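Local coordinates for protein lasso peptide isopeptidase AtxE2 (Asticcacaulis excentricus, PDB 5TXC) that hydrolyses the isopeptide bonds of the lasso peptides astexin-2 and astexin-3, converting these threaded substrates to linear peptides, at residues V85-V90 with A99-V104; L60-P65 with I130-S135; L407-G412 with L500-D505. All coordinates share one frame; numbering follows the deposited sequence.

Interaction 1 (V85-V90 with A99-V104)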
loop_
_atom_site.group_PDB
_atom_site.type_symbol
_atom_site.label_atom_id
_atom_site.label_comp_id
_atom_site.label_asym_id
_atom_site.label_seq_id
_atom_site.Cartn_x
_atom_site.Cartn_y
_atom_site.Cartn_z
ATOM N N VAL A 85 -17.698 -2.389 6.438
ATOM C CA VAL A 85 -18.606 -3.477 6.109
ATOM C C VAL A 85 -17.898 -4.360 5.085
ATOM O O VAL A 85 -17.583 -3.906 3.980
ATOM C CB VAL A 85 -19.944 -2.956 5.579
ATOM C CG1 VAL A 85 -20.812 -4.117 5.114
ATOM C CG2 VAL A 85 -20.661 -2.136 6.667
ATOM N N PHE A 86 -17.592 -5.601 5.449
ATOM C CA PHE A 86 -16.967 -6.549 4.529
ATOM C C PHE A 86 -18.022 -7.502 3.977
ATOM O O PHE A 86 -18.865 -8.009 4.730
ATOM C CB PHE A 86 -15.869 -7.347 5.225
ATOM C CG PHE A 86 -14.686 -6.521 5.638
ATOM C CD1 PHE A 86 -13.731 -6.148 4.717
ATOM C CD2 PHE A 86 -14.535 -6.119 6.961
ATOM C CE1 PHE A 86 -12.641 -5.395 5.102
ATOM C CE2 PHE A 86 -13.440 -5.374 7.358
ATOM C CZ PHE A 86 -12.493 -5.003 6.431
ATOM N N ARG A 87 -17.981 -7.742 2.669
ATOM C CA ARG A 87 -18.843 -8.745 2.066
ATOM C C ARG A 87 -18.036 -9.641 1.139
ATOM O O ARG A 87 -17.144 -9.180 0.417
ATOM C CB ARG A 87 -20.025 -8.104 1.320
ATOM C CG ARG A 87 -19.712 -6.922 0.452
ATOM C CD ARG A 87 -21.005 -6.236 -0.000
ATOM N NE ARG A 87 -20.764 -5.120 -0.918
ATOM C CZ ARG A 87 -20.897 -5.186 -2.241
ATOM N NH1 ARG A 87 -21.279 -6.308 -2.824
ATOM N NH2 ARG A 87 -20.649 -4.124 -2.988
ATOM N N MET A 88 -18.329 -10.935 1.190
ATOM C CA MET A 88 -17.769 -11.889 0.242
ATOM C C MET A 88 -18.689 -11.955 -0.966
ATOM O O MET A 88 -19.891 -12.181 -0.820
ATOM C CB MET A 88 -17.623 -13.269 0.876
ATOM C CG MET A 88 -16.902 -14.302 -0.017
ATOM S SD MET A 88 -15.261 -13.792 -0.588
ATOM C CE MET A 88 -14.309 -13.942 0.916
ATOM N N VAL A 89 -18.133 -11.735 -2.154
ATOM C CA VAL A 89 -18.951 -11.590 -3.345
ATOM C C VAL A 89 -18.586 -12.675 -4.348
ATOM O O VAL A 89 -17.428 -13.097 -4.450
ATOM C CB VAL A 89 -18.774 -10.189 -3.949
ATOM C CG1 VAL A 89 -19.757 -9.951 -5.093
ATOM C CG2 VAL A 89 -18.927 -9.134 -2.846
ATOM N N VAL A 90 -19.592 -13.092 -5.127
ATOM C CA VAL A 90 -19.441 -14.053 -6.215
ATOM C C VAL A 90 -20.157 -13.476 -7.422
ATOM O O VAL A 90 -21.357 -13.189 -7.356
ATOM C CB VAL A 90 -20.002 -15.442 -5.863
ATOM C CG1 VAL A 90 -19.995 -16.328 -7.092
ATOM C CG2 VAL A 90 -19.138 -16.117 -4.820
ATOM N N ALA A 99 -24.097 -9.836 -9.143
ATOM C CA ALA A 99 -23.253 -10.397 -8.104
ATOM C C ALA A 99 -24.104 -10.792 -6.902
ATOM O O ALA A 99 -25.210 -10.295 -6.706
ATOM C CB ALA A 99 -22.187 -9.396 -7.677
ATOM N N ILE A 100 -23.574 -11.685 -6.076
ATOM C CA ILE A 100 -24.319 -12.209 -4.938
ATOM C C ILE A 100 -23.449 -12.124 -3.698
ATOM O O ILE A 100 -22.296 -12.578 -3.706
ATOM C CB ILE A 100 -24.771 -13.663 -5.159
ATOM C CG1 ILE A 100 -25.858 -13.721 -6.227
ATOM C CG2 ILE A 100 -25.227 -14.267 -3.857
ATOM C CD1 ILE A 100 -26.179 -15.125 -6.642
ATOM N N ASP A 101 -23.971 -11.498 -2.650
ATOM C CA ASP A 101 -23.250 -11.463 -1.383
ATOM C C ASP A 101 -23.465 -12.804 -0.699
ATOM O O ASP A 101 -24.569 -13.105 -0.237
ATOM C CB ASP A 101 -23.699 -10.286 -0.509
ATOM C CG ASP A 101 -23.322 -8.917 -1.097
ATOM O OD1 ASP A 101 -22.256 -8.802 -1.722
ATOM O OD2 ASP A 101 -24.076 -7.933 -0.921
ATOM N N VAL A 102 -22.420 -13.639 -0.677
ATOM C CA VAL A 102 -22.505 -14.938 -0.015
ATOM C C VAL A 102 -22.118 -14.853 1.443
ATOM O O VAL A 102 -22.263 -15.838 2.181
ATOM C CB VAL A 102 -21.625 -15.993 -0.721
ATOM C CG1 VAL A 102 -22.100 -16.209 -2.156
ATOM C CG2 VAL A 102 -20.153 -15.574 -0.681
ATOM N N ASP A 103 -21.657 -13.694 1.893
ATOM C CA ASP A 103 -21.443 -13.448 3.307
ATOM C C ASP A 103 -21.332 -11.943 3.475
ATOM O O ASP A 103 -20.961 -11.235 2.533
ATOM C CB ASP A 103 -20.192 -14.149 3.839
ATOM C CG ASP A 103 -20.069 -14.046 5.353
ATOM O OD1 ASP A 103 -21.087 -13.715 5.988
ATOM O OD2 ASP A 103 -18.957 -14.243 5.907
ATOM N N VAL A 104 -21.758 -11.456 4.640
ATOM C CA VAL A 104 -21.619 -10.055 5.025
ATOM C C VAL A 104 -21.222 -10.029 6.492
ATOM O O VAL A 104 -21.783 -10.772 7.302
ATOM C CB VAL A 104 -22.913 -9.247 4.799
ATOM C CG1 VAL A 104 -22.715 -7.779 5.225
ATOM C CG2 VAL A 104 -23.385 -9.338 3.348
#
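Arg87 and Asp101 join the two strands of an antiparallel beta hairpin through a salt bridge on the face that also carries Val89 and Val104. Arg87 CB lies 4.1 Å from Val104 CG2, the cross-strand neighbour in a non-hydrogen-bonded pair. The CB bond puts the arginine on this face, and CG, between the backbone N and the carbonyl carbon (chi1 44°), steers it alongside Asp101. Arg87 CG is 3.8 Å from Asp101 OD1, and CD comes within 3.3 Å of that oxygen. From there the extended chain carries NH1 to its 2.9 Å bond with the same OD1. This bond is fairly straight (160° at the hydrogen), lies in the guanidinium plane and uses the syn lone pair, although the two flat groups are turned 71° apart, so one N-H rather than a matched pair makes the grip. A long, flexible arginine suits the place: its methylenes pass along the carboxylate before its charge meets it. NH2 turns to the hydroxyl of Tyr388.

Between Met88 and Val89 the register shifts by one. Val102 and Asp103 both face Met88 in a classic beta bulge: Met88 N donates to Asp103 O at 3.0 Å, and Val102 N returns a bond to Met88 O at 2.9 Å. Val102 CG2 lies 3.6 Å from Met88 CG. Beyond the bulge, Val90 and Ile100 form a regular hydrogen-bonded pair, and beta-branched residues suit these extended backbones.

Strand 69-78 pairs with the far edge of strand 83-92, and its Phe72 and Val74 touch Val89. On the face of Met88 and Val90 the hairpin packs against strand 140-147 of a separate sheet, where Leu141 meets Met88, Val90 and Val102 while Tyr143 and Arg145 hold the carboxylate of Asp103.

Interaction 2 (L60-P65 with I130-S135)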
loop_
_atom_site.group_PDB
_atom_site.type_symbol
_atom_site.label_atom_id
_atom_site.label_comp_id
_atom_site.label_asym_id
_atom_site.label_seq_id
_atom_site.Cartn_x
_atom_site.Cartn_y
_atom_site.Cartn_z
ATOM N N LEU A 60 -6.231 -11.283 -4.733
ATOM C CA LEU A 60 -7.436 -10.674 -4.202
ATOM C C LEU A 60 -8.701 -11.282 -4.775
ATOM O O LEU A 60 -9.797 -10.925 -4.328
ATOM C CB LEU A 60 -7.419 -9.153 -4.398
ATOM C CG LEU A 60 -6.864 -8.583 -5.696
ATOM C CD1 LEU A 60 -7.696 -9.006 -6.914
ATOM C CD2 LEU A 60 -6.820 -7.076 -5.568
ATOM N N LEU A 61 -8.590 -12.125 -5.799
ATOM C CA LEU A 61 -9.771 -12.735 -6.391
ATOM C C LEU A 61 -9.453 -14.203 -6.637
ATOM O O LEU A 61 -8.281 -14.602 -6.697
ATOM C CB LEU A 61 -10.196 -12.037 -7.700
ATOM C CG LEU A 61 -9.256 -12.038 -8.911
ATOM C CD1 LEU A 61 -9.291 -13.418 -9.656
ATOM C CD2 LEU A 61 -9.616 -10.922 -9.858
ATOM N N SER A 62 -10.509 -15.004 -6.794
ATOM C CA SER A 62 -10.386 -16.417 -7.152
ATOM C C SER A 62 -11.411 -16.822 -8.204
ATOM O O SER A 62 -12.616 -16.596 -8.031
ATOM C CB SER A 62 -10.566 -17.305 -5.932
ATOM O OG SER A 62 -9.346 -17.488 -5.264
ATOM N N LEU A 63 -10.935 -17.487 -9.247
ATOM C CA LEU A 63 -11.813 -18.175 -10.181
ATOM C C LEU A 63 -12.271 -19.504 -9.604
ATOM O O LEU A 63 -11.490 -20.220 -8.971
ATOM C CB LEU A 63 -11.098 -18.429 -11.502
ATOM C CG LEU A 63 -10.745 -17.155 -12.245
ATOM C CD1 LEU A 63 -10.143 -17.426 -13.641
ATOM C CD2 LEU A 63 -11.974 -16.280 -12.305
ATOM N N SER A 64 -13.557 -19.830 -9.816
ATOM C CA SER A 64 -14.019 -21.175 -9.512
ATOM C C SER A 64 -13.265 -22.178 -10.385
ATOM O O SER A 64 -12.719 -21.809 -11.430
ATOM C CB SER A 64 -15.521 -21.303 -9.735
ATOM O OG SER A 64 -15.857 -20.900 -11.037
ATOM N N PRO A 65 -13.221 -23.452 -9.980
ATOM C CA PRO A 65 -12.498 -24.449 -10.794
ATOM C C PRO A 65 -12.890 -24.468 -12.271
ATOM O O PRO A 65 -12.012 -24.604 -13.127
ATOM C CB PRO A 65 -12.847 -25.768 -10.094
ATOM C CG PRO A 65 -13.034 -25.375 -8.658
ATOM C CD PRO A 65 -13.725 -24.025 -8.721
ATOM N N ILE A 130 -8.097 -11.055 1.454
ATOM C CA ILE A 130 -8.840 -12.285 1.703
ATOM C C ILE A 130 -8.931 -13.042 0.390
ATOM O O ILE A 130 -9.607 -12.589 -0.538
ATOM C CB ILE A 130 -10.241 -11.990 2.250
ATOM C CG1 ILE A 130 -10.130 -11.083 3.482
ATOM C CG2 ILE A 130 -11.010 -13.300 2.478
ATOM C CD1 ILE A 130 -9.174 -11.588 4.536
ATOM N N GLN A 131 -8.269 -14.195 0.297
ATOM C CA GLN A 131 -8.314 -14.978 -0.932
ATOM C C GLN A 131 -9.320 -16.100 -0.757
ATOM O O GLN A 131 -9.045 -17.052 -0.016
ATOM C CB GLN A 131 -6.938 -15.538 -1.295
ATOM C CG GLN A 131 -5.855 -15.363 -0.241
ATOM C CD GLN A 131 -4.484 -15.944 -0.662
ATOM O OE1 GLN A 131 -4.374 -16.733 -1.624
ATOM N NE2 GLN A 131 -3.438 -15.569 0.085
ATOM N N PRO A 132 -10.497 -16.016 -1.360
ATOM C CA PRO A 132 -11.487 -17.085 -1.193
ATOM C C PRO A 132 -11.026 -18.363 -1.874
ATOM O O PRO A 132 -10.434 -18.332 -2.956
ATOM C CB PRO A 132 -12.751 -16.514 -1.840
ATOM C CG PRO A 132 -12.323 -15.311 -2.615
ATOM C CD PRO A 132 -10.882 -15.033 -2.383
ATOM N N ARG A 133 -11.253 -19.493 -1.208
ATOM C CA ARG A 133 -10.869 -20.799 -1.727
ATOM C C ARG A 133 -12.112 -21.595 -2.099
ATOM O O ARG A 133 -12.936 -21.918 -1.232
ATOM C CB ARG A 133 -10.018 -21.524 -0.699
ATOM C CG ARG A 133 -9.341 -20.517 0.166
ATOM C CD ARG A 133 -7.863 -20.718 0.294
ATOM N NE ARG A 133 -7.094 -20.229 -0.827
ATOM C CZ ARG A 133 -5.861 -19.741 -0.722
ATOM N NH1 ARG A 133 -5.261 -19.658 0.455
ATOM N NH2 ARG A 133 -5.234 -19.324 -1.805
ATOM N N TRP A 134 -12.253 -21.885 -3.392
ATOM C CA TRP A 134 -13.373 -22.682 -3.885
ATOM C C TRP A 134 -13.208 -24.150 -3.515
ATOM O O TRP A 134 -12.119 -24.713 -3.614
ATOM C CB TRP A 134 -13.487 -22.548 -5.404
ATOM C CG TRP A 134 -13.890 -21.196 -5.873
ATOM C CD1 TRP A 134 -13.073 -20.132 -6.114
ATOM C CD2 TRP A 134 -15.222 -20.753 -6.172
ATOM N NE1 TRP A 134 -13.809 -19.056 -6.546
ATOM C CE2 TRP A 134 -15.131 -19.412 -6.591
ATOM C CE3 TRP A 134 -16.485 -21.359 -6.115
ATOM C CZ2 TRP A 134 -16.255 -18.664 -6.955
ATOM C CZ3 TRP A 134 -17.601 -20.617 -6.498
ATOM C CH2 TRP A 134 -17.476 -19.283 -6.905
ATOM N N SER A 135 -14.315 -24.786 -3.134
ATOM C CA SER A 135 -14.311 -26.231 -2.956
ATOM C C SER A 135 -14.189 -26.918 -4.315
ATOM O O SER A 135 -14.589 -26.353 -5.334
ATOM C CB SER A 135 -15.579 -26.691 -2.239
ATOM O OG SER A 135 -16.739 -26.378 -2.998
HETATM O O HOH W 1 -10.593 -10.309 -1.845
#
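Ser64 sits over one face of the Trp134 indole, its CA 3.4 Å from the centroid of the five-membered ring and only 3° off the ring normal, a clear CH-pi contact. Its CB extends the cover across the same face, 3.6 Å from Trp134 CD2. A small side chain probably helps the backbone come so close, and serine brings a hydroxyl that leaves the indole to bond Asp66 and the backbone N of Tyr69.

The ring's edge has a different partner. Trp134 CG sits beside its own backbone N (chi1 -68°) and the ring stands nearly upright on that bond, which aims NE1 at Ser62 O, 3.1 Å away and close to the ring plane. The donor meets that oxygen from above the carbonyl plane rather than on a lone pair. Ser62 also sends its side chain across: OG donates to Pro132 O at 2.7 Å, nearly along the C=O axis. Pro132, which packs on Ala71 and Met88, offers an apolar ring to that side while its carbonyl takes the serine. Near the root of the tryptophan side chain Pro65 CD rests 3.6 Å from Trp134 CB, with the two side chains set obliquely.

The segments run almost parallel, 7° apart, yet no backbone-to-backbone hydrogen bond joins them; side-chain donors reach backbone carbonyls, and one water bridges two more. The water donates to Leu60 O at 2.7 Å and to Ile130 O.

Strand 61-63 pairs with 69-78 in one antiparallel sheet, and 133-134 is an outermost strand of another. Two strands of neighbouring sheets running side by side and nearly parallel are consistent with adjacent blades of a beta-propeller, as in prolyl oligopeptidase relatives.

Interaction 3 (L407-G412 with L500-D505); sequences LRNRNG and LHTLED
A type I beta turn from Asn409 to Gly412 follows strand 401-408 and brings Asn409 against the flank of helix 494-512, with Asn409 CA 5.9 Å from Thr502 CA. From the turn Arg410 bends at chi3 (66°) to lay its guanidinium flat on the imidazole of His501, centres 3.8 Å apart and planes within 7°. Its NH1 sits over the ring centre, while NH2 points along the guanidinium plane to Asp505 OD1 in a 3.3 Å salt bridge. His501 and Asp505, one helical turn apart, thus offer a face and a charge to the same arginine. A water accepts from NH2 and links it to Glu504 OE1. With an alanine in place of His501 the ring under the guanidinium is gone, and Arg410 is likely to turn more freely and hold Asp505 less firmly.

Asn409 ND2 donates to Thr502 OG1 at 3.2 Å, and that hydroxyl also bonds Asn498 O; the other end of the amide, OD1, takes the backbone N of Ile413. Leu407 CD1 covers Asp505 CB at 3.9 Å.

Strands 401-408 and 414-421 form the hairpin at one edge of the eight-stranded alpha/beta-hydrolase sheet; the contact pins that hairpin to helix 494-512, which comes before strands 516-517 and 521-525, the latter leading to the nucleophile Ser527.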
loop_
_atom_site.group_PDB
_atom_site.type_symbol
_atom_site.label_atom_id
_atom_site.label_comp_id
_atom_site.label_asym_id
_atom_site.label_seq_id
_atom_site.Cartn_x
_atom_site.Cartn_y
_atom_site.Cartn_z
ATOM N N LEU A 407 9.179 14.248 -16.726
ATOM C CA LEU A 407 10.391 15.014 -16.920
ATOM C C LEU A 407 11.521 14.064 -16.621
ATOM O O LEU A 407 11.299 12.981 -16.090
ATOM C CB LEU A 407 10.406 16.288 -16.069
ATOM C CG LEU A 407 10.979 16.575 -14.686
ATOM C CD1 LEU A 407 10.011 17.529 -13.986
ATOM C CD2 LEU A 407 11.249 15.384 -13.835
ATOM N N ARG A 408 12.732 14.471 -16.984
ATOM C CA ARG A 408 13.940 13.788 -16.546
ATOM C C ARG A 408 14.639 14.699 -15.545
ATOM O O ARG A 408 14.810 15.895 -15.802
ATOM C CB ARG A 408 14.843 13.448 -17.740
ATOM C CG ARG A 408 16.138 12.743 -17.361
ATOM C CD ARG A 408 16.906 12.233 -18.582
ATOM N NE ARG A 408 16.437 10.919 -19.017
ATOM C CZ ARG A 408 15.718 10.729 -20.119
ATOM N NH1 ARG A 408 15.399 11.780 -20.881
ATOM N NH2 ARG A 408 15.315 9.507 -20.462
ATOM N N ASN A 409 15.029 14.145 -14.408
ATOM C CA ASN A 409 15.595 14.955 -13.339
ATOM C C ASN A 409 17.106 15.107 -13.531
ATOM O O ASN A 409 17.718 14.454 -14.383
ATOM C CB ASN A 409 15.243 14.342 -11.969
ATOM C CG ASN A 409 16.070 13.103 -11.617
ATOM O OD1 ASN A 409 17.052 12.742 -12.290
ATOM N ND2 ASN A 409 15.670 12.444 -10.530
ATOM N N ARG A 410 17.720 15.949 -12.692
ATOM C CA ARG A 410 19.118 16.302 -12.924
ATOM C C ARG A 410 20.056 15.106 -12.794
ATOM O O ARG A 410 21.189 15.180 -13.266
ATOM C CB ARG A 410 19.566 17.437 -11.998
ATOM C CG ARG A 410 19.644 17.080 -10.549
ATOM C CD ARG A 410 19.718 18.308 -9.665
ATOM N NE ARG A 410 18.485 19.096 -9.737
ATOM C CZ ARG A 410 18.314 20.236 -9.082
ATOM N NH1 ARG A 410 19.304 20.684 -8.325
ATOM N NH2 ARG A 410 17.164 20.900 -9.158
ATOM N N ASN A 411 19.630 14.006 -12.181
ATOM C CA ASN A 411 20.475 12.814 -12.201
ATOM C C ASN A 411 20.316 12.014 -13.482
ATOM O O ASN A 411 20.946 10.959 -13.613
ATOM C CB ASN A 411 20.148 11.898 -11.026
ATOM C CG ASN A 411 20.063 12.637 -9.731
ATOM O OD1 ASN A 411 19.005 12.672 -9.090
ATOM N ND2 ASN A 411 21.161 13.270 -9.345
ATOM N N GLY A 412 19.485 12.481 -14.412
ATOM C CA GLY A 412 19.177 11.768 -15.634
ATOM C C GLY A 412 18.075 10.731 -15.535
ATOM O O GLY A 412 17.838 10.005 -16.508
ATOM N N LEU A 500 14.052 15.497 -3.311
ATOM C CA LEU A 500 13.677 16.905 -3.143
ATOM C C LEU A 500 13.909 17.709 -4.422
ATOM O O LEU A 500 13.061 18.522 -4.816
ATOM C CB LEU A 500 14.436 17.514 -1.972
ATOM C CG LEU A 500 14.219 19.010 -1.703
ATOM C CD1 LEU A 500 12.800 19.327 -1.355
ATOM C CD2 LEU A 500 15.123 19.422 -0.596
ATOM N N HIS A 501 15.049 17.502 -5.089
ATOM C CA HIS A 501 15.301 18.234 -6.331
ATOM C C HIS A 501 14.268 17.895 -7.399
ATOM O O HIS A 501 13.836 18.774 -8.166
ATOM C CB HIS A 501 16.714 17.965 -6.822
ATOM C CG HIS A 501 17.751 18.711 -6.040
ATOM N ND1 HIS A 501 19.058 18.288 -5.928
ATOM C CD2 HIS A 501 17.651 19.832 -5.280
ATOM C CE1 HIS A 501 19.727 19.140 -5.163
ATOM N NE2 HIS A 501 18.892 20.080 -4.751
ATOM N N THR A 502 13.822 16.637 -7.424
ATOM C CA THR A 502 12.774 16.226 -8.349
ATOM C C THR A 502 11.470 16.959 -8.065
ATOM O O THR A 502 10.791 17.412 -8.993
ATOM C CB THR A 502 12.562 14.715 -8.242
ATOM O OG1 THR A 502 13.821 14.045 -8.416
ATOM C CG2 THR A 502 11.573 14.236 -9.286
ATOM N N LEU A 503 11.100 17.071 -6.788
ATOM C CA LEU A 503 9.918 17.836 -6.414
ATOM C C LEU A 503 10.032 19.271 -6.889
ATOM O O LEU A 503 9.096 19.819 -7.484
ATOM C CB LEU A 503 9.733 17.809 -4.896
ATOM C CG LEU A 503 9.026 16.607 -4.279
ATOM C CD1 LEU A 503 9.002 16.730 -2.760
ATOM C CD2 LEU A 503 7.608 16.452 -4.826
ATOM N N GLU A 504 11.183 19.893 -6.639
ATOM C CA GLU A 504 11.402 21.265 -7.092
ATOM C C GLU A 504 11.299 21.379 -8.616
ATOM O O GLU A 504 10.735 22.354 -9.137
ATOM C CB GLU A 504 12.764 21.771 -6.582
ATOM C CG GLU A 504 12.861 21.891 -5.047
ATOM C CD GLU A 504 14.260 22.254 -4.496
ATOM O OE1 GLU A 504 15.286 22.135 -5.214
ATOM O OE2 GLU A 504 14.328 22.688 -3.320
ATOM N N ASP A 505 11.856 20.409 -9.357
ATOM C CA ASP A 505 11.700 20.423 -10.816
ATOM C C ASP A 505 10.230 20.399 -11.219
ATOM O O ASP A 505 9.830 21.069 -12.175
ATOM C CB ASP A 505 12.419 19.237 -11.458
ATOM C CG ASP A 505 13.922 19.261 -11.225
ATOM O OD1 ASP A 505 14.487 20.362 -10.974
ATOM O OD2 ASP A 505 14.525 18.154 -11.273
HETATM O O HOH W 2 16.126 23.136 -8.083
#

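In the fold
Interactions 1 and 2 are direct neighbours, their centres 13 Å apart. Met88 CE touches Ile130 CG2 at 3.7 Å, and Val90 CG1 meets Trp134 CH2 at 3.9 Å, so the hairpin of 85-90 with 99-104 packs into the junction made by 60-65 with 130-135. Both belong to the probable propeller. Interaction 3 lies across the chain's centre in the hydrolase domain, about 43 Å from interaction 2 between centres and about 28 Å between nearest atoms. Interaction 2 lies nearest of the three to an annotated site: the side chain of Leu60 is about 11 Å, without contact, from that of Tyr438, which stabilises the alkoxide intermediate. Interactions 1 and 3 are structural packing away from such sites.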